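Local atomic coordinates of 2-methyl-3-hydroxypyridine-5-carboxylic acid oxygenase (Mesorhizobium loti, PDB entry 3ALJ), a protein that probably uses its bound FAD to oxygenate and open the pyridine ring of 2-methyl-3-hydroxypyridine-5-carboxylic acid, a step of vitamin B6 breakdown. Residues A[36-41]-A[121-126]. Residues are numbered along the deposited sequence; the frame is centred on the assembly and turned at random.
With FAD (flavin-adenine dinucleotide), chain B.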
loop_
_atom_site.group_PDB
_atom_site.type_symbol
_atom_site.label_atom_id
_atom_site.label_comp_id
_atom_site.label_asym_id
_atom_site.label_seq_id
_atom_site.Cartn_x
_atom_site.Cartn_y
_atom_site.Cartn_z
ATOM N N ASP A 36 -9.046 -14.994 19.115
ATOM C CA ASP A 36 -8.125 -14.430 20.054
ATOM C C ASP A 36 -6.868 -14.059 19.222
ATOM O O ASP A 36 -6.151 -14.989 18.889
ATOM C CB ASP A 36 -7.802 -15.454 21.180
ATOM C CG ASP A 36 -6.743 -14.892 22.177
ATOM O OD1 ASP A 36 -6.255 -13.747 22.070
ATOM O OD2 ASP A 36 -6.531 -15.578 23.258
ATOM N N VAL A 37 -6.634 -12.795 18.963
ATOM C CA VAL A 37 -5.535 -12.379 18.081
ATOM C C VAL A 37 -4.484 -11.584 18.769
ATOM O O VAL A 37 -4.757 -10.593 19.489
ATOM C CB VAL A 37 -6.080 -11.297 17.050
ATOM C CG1 VAL A 37 -4.974 -11.048 15.974
ATOM C CG2 VAL A 37 -7.265 -11.675 16.447
ATOM N N ARG A 38 -3.217 -11.987 18.533
ATOM C CA ARG A 38 -2.118 -11.220 19.045
ATOM C C ARG A 38 -1.251 -10.806 17.845
ATOM O O ARG A 38 -1.122 -11.634 16.866
ATOM C CB ARG A 38 -1.253 -12.114 19.964
ATOM C CG ARG A 38 -2.123 -12.593 21.214
ATOM C CD ARG A 38 -2.557 -14.024 20.971
ATOM N NE ARG A 38 -3.453 -14.523 22.051
ATOM C CZ ARG A 38 -2.987 -14.975 23.223
ATOM N NH1 ARG A 38 -3.878 -15.451 24.080
ATOM N NH2 ARG A 38 -1.652 -15.018 23.506
ATOM N N LEU A 39 -0.761 -9.592 17.840
ATOM C CA LEU A 39 0.063 -9.063 16.695
ATOM C C LEU A 39 1.405 -8.659 17.178
ATOM O O LEU A 39 1.530 -8.015 18.270
ATOM C CB LEU A 39 -0.714 -7.861 16.084
ATOM C CG LEU A 39 0.042 -7.205 14.904
ATOM C CD1 LEU A 39 -1.001 -6.756 13.809
ATOM C CD2 LEU A 39 0.900 -6.060 15.261
ATOM N N HIS A 40 2.426 -8.996 16.402
ATOM C CA HIS A 40 3.811 -8.749 16.736
ATOM C C HIS A 40 4.467 -7.813 15.718
ATOM O O HIS A 40 4.621 -8.237 14.531
ATOM C CB HIS A 40 4.540 -10.071 16.814
ATOM C CG HIS A 40 3.932 -11.013 17.808
ATOM N ND1 HIS A 40 4.266 -10.999 19.168
ATOM C CD2 HIS A 40 2.872 -11.867 17.671
ATOM C CE1 HIS A 40 3.453 -11.864 19.805
ATOM N NE2 HIS A 40 2.635 -12.436 18.915
ATOM N N GLU A 41 4.839 -6.624 16.141
ATOM C CA GLU A 41 5.577 -5.700 15.266
ATOM C C GLU A 41 7.065 -5.660 15.679
ATOM O O GLU A 41 7.311 -5.362 16.874
ATOM C CB GLU A 41 4.911 -4.273 15.378
ATOM C CG GLU A 41 5.746 -3.167 14.782
ATOM C CD GLU A 41 6.135 -3.423 13.337
ATOM O OE1 GLU A 41 7.308 -3.271 12.931
ATOM O OE2 GLU A 41 5.199 -3.727 12.521
ATOM N N GLY A 121 -9.422 -4.505 21.345
ATOM C CA GLY A 121 -8.665 -5.356 22.246
ATOM C C GLY A 121 -7.733 -6.327 21.557
ATOM O O GLY A 121 -7.360 -7.379 22.128
ATOM N N VAL A 122 -7.264 -6.065 20.329
ATOM C CA VAL A 122 -6.169 -6.893 19.825
ATOM C C VAL A 122 -4.899 -6.612 20.681
ATOM O O VAL A 122 -4.550 -5.460 21.022
ATOM C CB VAL A 122 -5.856 -6.440 18.416
ATOM C CG1 VAL A 122 -4.652 -7.081 17.806
ATOM C CG2 VAL A 122 -7.043 -6.736 17.512
ATOM N N ASP A 123 -4.249 -7.738 21.044
ATOM C CA ASP A 123 -3.025 -7.619 21.826
ATOM C C ASP A 123 -1.887 -7.298 20.829
ATOM O O ASP A 123 -1.445 -8.193 20.093
ATOM C CB ASP A 123 -2.823 -8.981 22.473
ATOM C CG ASP A 123 -1.623 -9.063 23.360
ATOM O OD1 ASP A 123 -0.824 -8.130 23.385
ATOM O OD2 ASP A 123 -1.541 -10.121 24.047
ATOM N N ILE A 124 -1.321 -6.117 20.921
ATOM C CA ILE A 124 -0.241 -5.681 20.028
ATOM C C ILE A 124 1.024 -5.552 20.850
ATOM O O ILE A 124 1.061 -4.951 21.948
ATOM C CB ILE A 124 -0.537 -4.273 19.479
ATOM C CG1 ILE A 124 -1.803 -4.371 18.560
ATOM C CG2 ILE A 124 0.621 -3.774 18.665
ATOM C CD1 ILE A 124 -2.287 -2.978 18.120
ATOM N N SER A 125 2.055 -6.197 20.329
ATOM C CA SER A 125 3.408 -6.026 20.911
ATOM C C SER A 125 4.342 -5.344 19.938
ATOM O O SER A 125 4.399 -5.699 18.781
ATOM C CB SER A 125 3.980 -7.406 21.191
ATOM O OG SER A 125 3.237 -8.071 22.217
ATOM N N VAL A 126 5.113 -4.376 20.416
ATOM C CA VAL A 126 6.236 -3.802 19.691
ATOM C C VAL A 126 7.582 -4.425 20.131
ATOM O O VAL A 126 7.580 -5.268 21.078
ATOM C CB VAL A 126 6.346 -2.327 19.727
ATOM C CG1 VAL A 126 5.145 -1.568 19.056
ATOM C CG2 VAL A 126 6.469 -1.805 21.258
HETATM P PA FAD B . 4.519 -3.422 5.271
HETATM O O1A FAD B . 3.695 -2.184 5.100
HETATM O O2A FAD B . 5.860 -3.442 4.815
HETATM O O5B FAD B . 4.469 -3.761 6.822
HETATM C C5B FAD B . 5.204 -4.906 7.368
HETATM C C4B FAD B . 5.328 -4.529 8.830
HETATM O O4B FAD B . 5.983 -5.724 9.380
HETATM C C3B FAD B . 6.254 -3.409 9.127
HETATM O O3B FAD B . 5.696 -2.519 10.115
HETATM C C2B FAD B . 7.579 -4.129 9.571
HETATM O O2B FAD B . 8.365 -3.358 10.496
HETATM C C1B FAD B . 7.080 -5.332 10.302
HETATM N N9A FAD B . 7.934 -6.472 10.217
HETATM C C8A FAD B . 8.824 -6.837 9.232
HETATM N N7A FAD B . 9.381 -8.030 9.489
HETATM C C5A FAD B . 8.839 -8.449 10.694
HETATM C C6A FAD B . 8.960 -9.633 11.416
HETATM N N6A FAD B . 9.816 -10.625 10.998
HETATM N N1A FAD B . 8.245 -9.724 12.540
HETATM C C2A FAD B . 7.445 -8.747 12.982
HETATM N N3A FAD B . 7.247 -7.578 12.307
HETATM C C4A FAD B . 7.945 -7.478 11.142
HETATM N N1 FAD B . -0.064 0.764 -2.155
HETATM C C2 FAD B . -1.269 1.291 -2.281
HETATM O O2 FAD B . -2.312 0.671 -2.021
HETATM N N3 FAD B . -1.409 2.600 -2.742
HETATM C C4 FAD B . -0.299 3.394 -3.038
HETATM O O4 FAD B . -0.480 4.640 -3.307
HETATM C C4X FAD B . 0.947 2.805 -2.914
HETATM N N5 FAD B . 2.116 3.537 -3.316
HETATM C C5X FAD B . 3.350 2.916 -3.254
HETATM C C6 FAD B . 4.501 3.563 -3.738
HETATM C C7 FAD B . 5.735 2.976 -3.617
HETATM C C7M FAD B . 6.988 3.730 -4.148
HETATM C C8 FAD B . 5.859 1.710 -3.085
HETATM C C8M FAD B . 7.227 0.999 -2.968
HETATM C C9 FAD B . 4.721 1.049 -2.605
HETATM C C9A FAD B . 3.436 1.634 -2.727
HETATM N N10 FAD B . 2.224 0.948 -2.274
HETATM C C10 FAD B . 1.019 1.526 -2.422
HETATM C "C1'" FAD B . 2.350 -0.482 -1.718
HETATM C "C2'" FAD B . 2.303 -0.430 -0.197
HETATM O "O2'" FAD B . 3.350 0.442 0.280
HETATM C "C3'" FAD B . 2.618 -1.828 0.368
HETATM O "O3'" FAD B . 2.041 -2.813 -0.569
HETATM C "C4'" FAD B . 2.003 -2.108 1.676
HETATM O "O4'" FAD B . 2.592 -1.174 2.626
HETATM C "C5'" FAD B . 2.329 -3.481 2.166
HETATM O "O5'" FAD B . 1.727 -3.663 3.444
HETATM P P FAD B . 2.212 -4.907 4.290
HETATM O O1P FAD B . 1.484 -4.810 5.562
HETATM O O2P FAD B . 2.152 -6.182 3.507
HETATM O O3P FAD B . 3.792 -4.651 4.518
HETATM O O HOH W 1 1.265 -9.344 20.931
#
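With CG of Arg38 turned beside its own backbone N (chi1 -63°) and the CG of Asp123 anti to its N (chi1 -178°), the two side chains meet obliquely on one face of the sheet, Arg38 CG lying 3.8 Å from Asp123 OD2. Arg38 then bends at chi2, and its guanidinium leads away to grip Asp36 side-on: NE reaches OD1 and NH1 forms a salt bridge with Asp36 OD2 at 2.8 Å, both from above the carboxylate plane. With an alanine in place of Arg38 the Asp36 carboxylate would probably lose its two-nitrogen grip, and Asp123 the methylene against its side. Further along this face, Ser125 CB sits obliquely by the His40 ring, whose nitrogens bond to Glu15 and Ser128. A water bridges Ser125 OG and Leu39 O, lying 2.7 Å from the hydroxyl.

Between the parallel strands, Leu39 is held through both its backbone N, donating to Asp123 O at 2.7 Å, and its O, accepting from Ser125 N; Glu41 N to Ser125 O continues the ladder almost straight (173°), while Asp123 N to Val37 O is longer, at 3.3 Å. On the other face Leu39 CD2 lies alongside Ile124 CG2 at 4.1 Å; helix 21-32 packs on Val37 and Val122, and helix 106-119 on Val122 and Ile124. Strand 123-125 is this sheet's outermost in the chain. Glu41 takes both adenosine ribose hydroxyls of FAD, O2B on OE1 and O3B on OE2, each at 2.7 Å, an acid just past the second strand being characteristic of the Rossmann-type dinucleotide-binding fold.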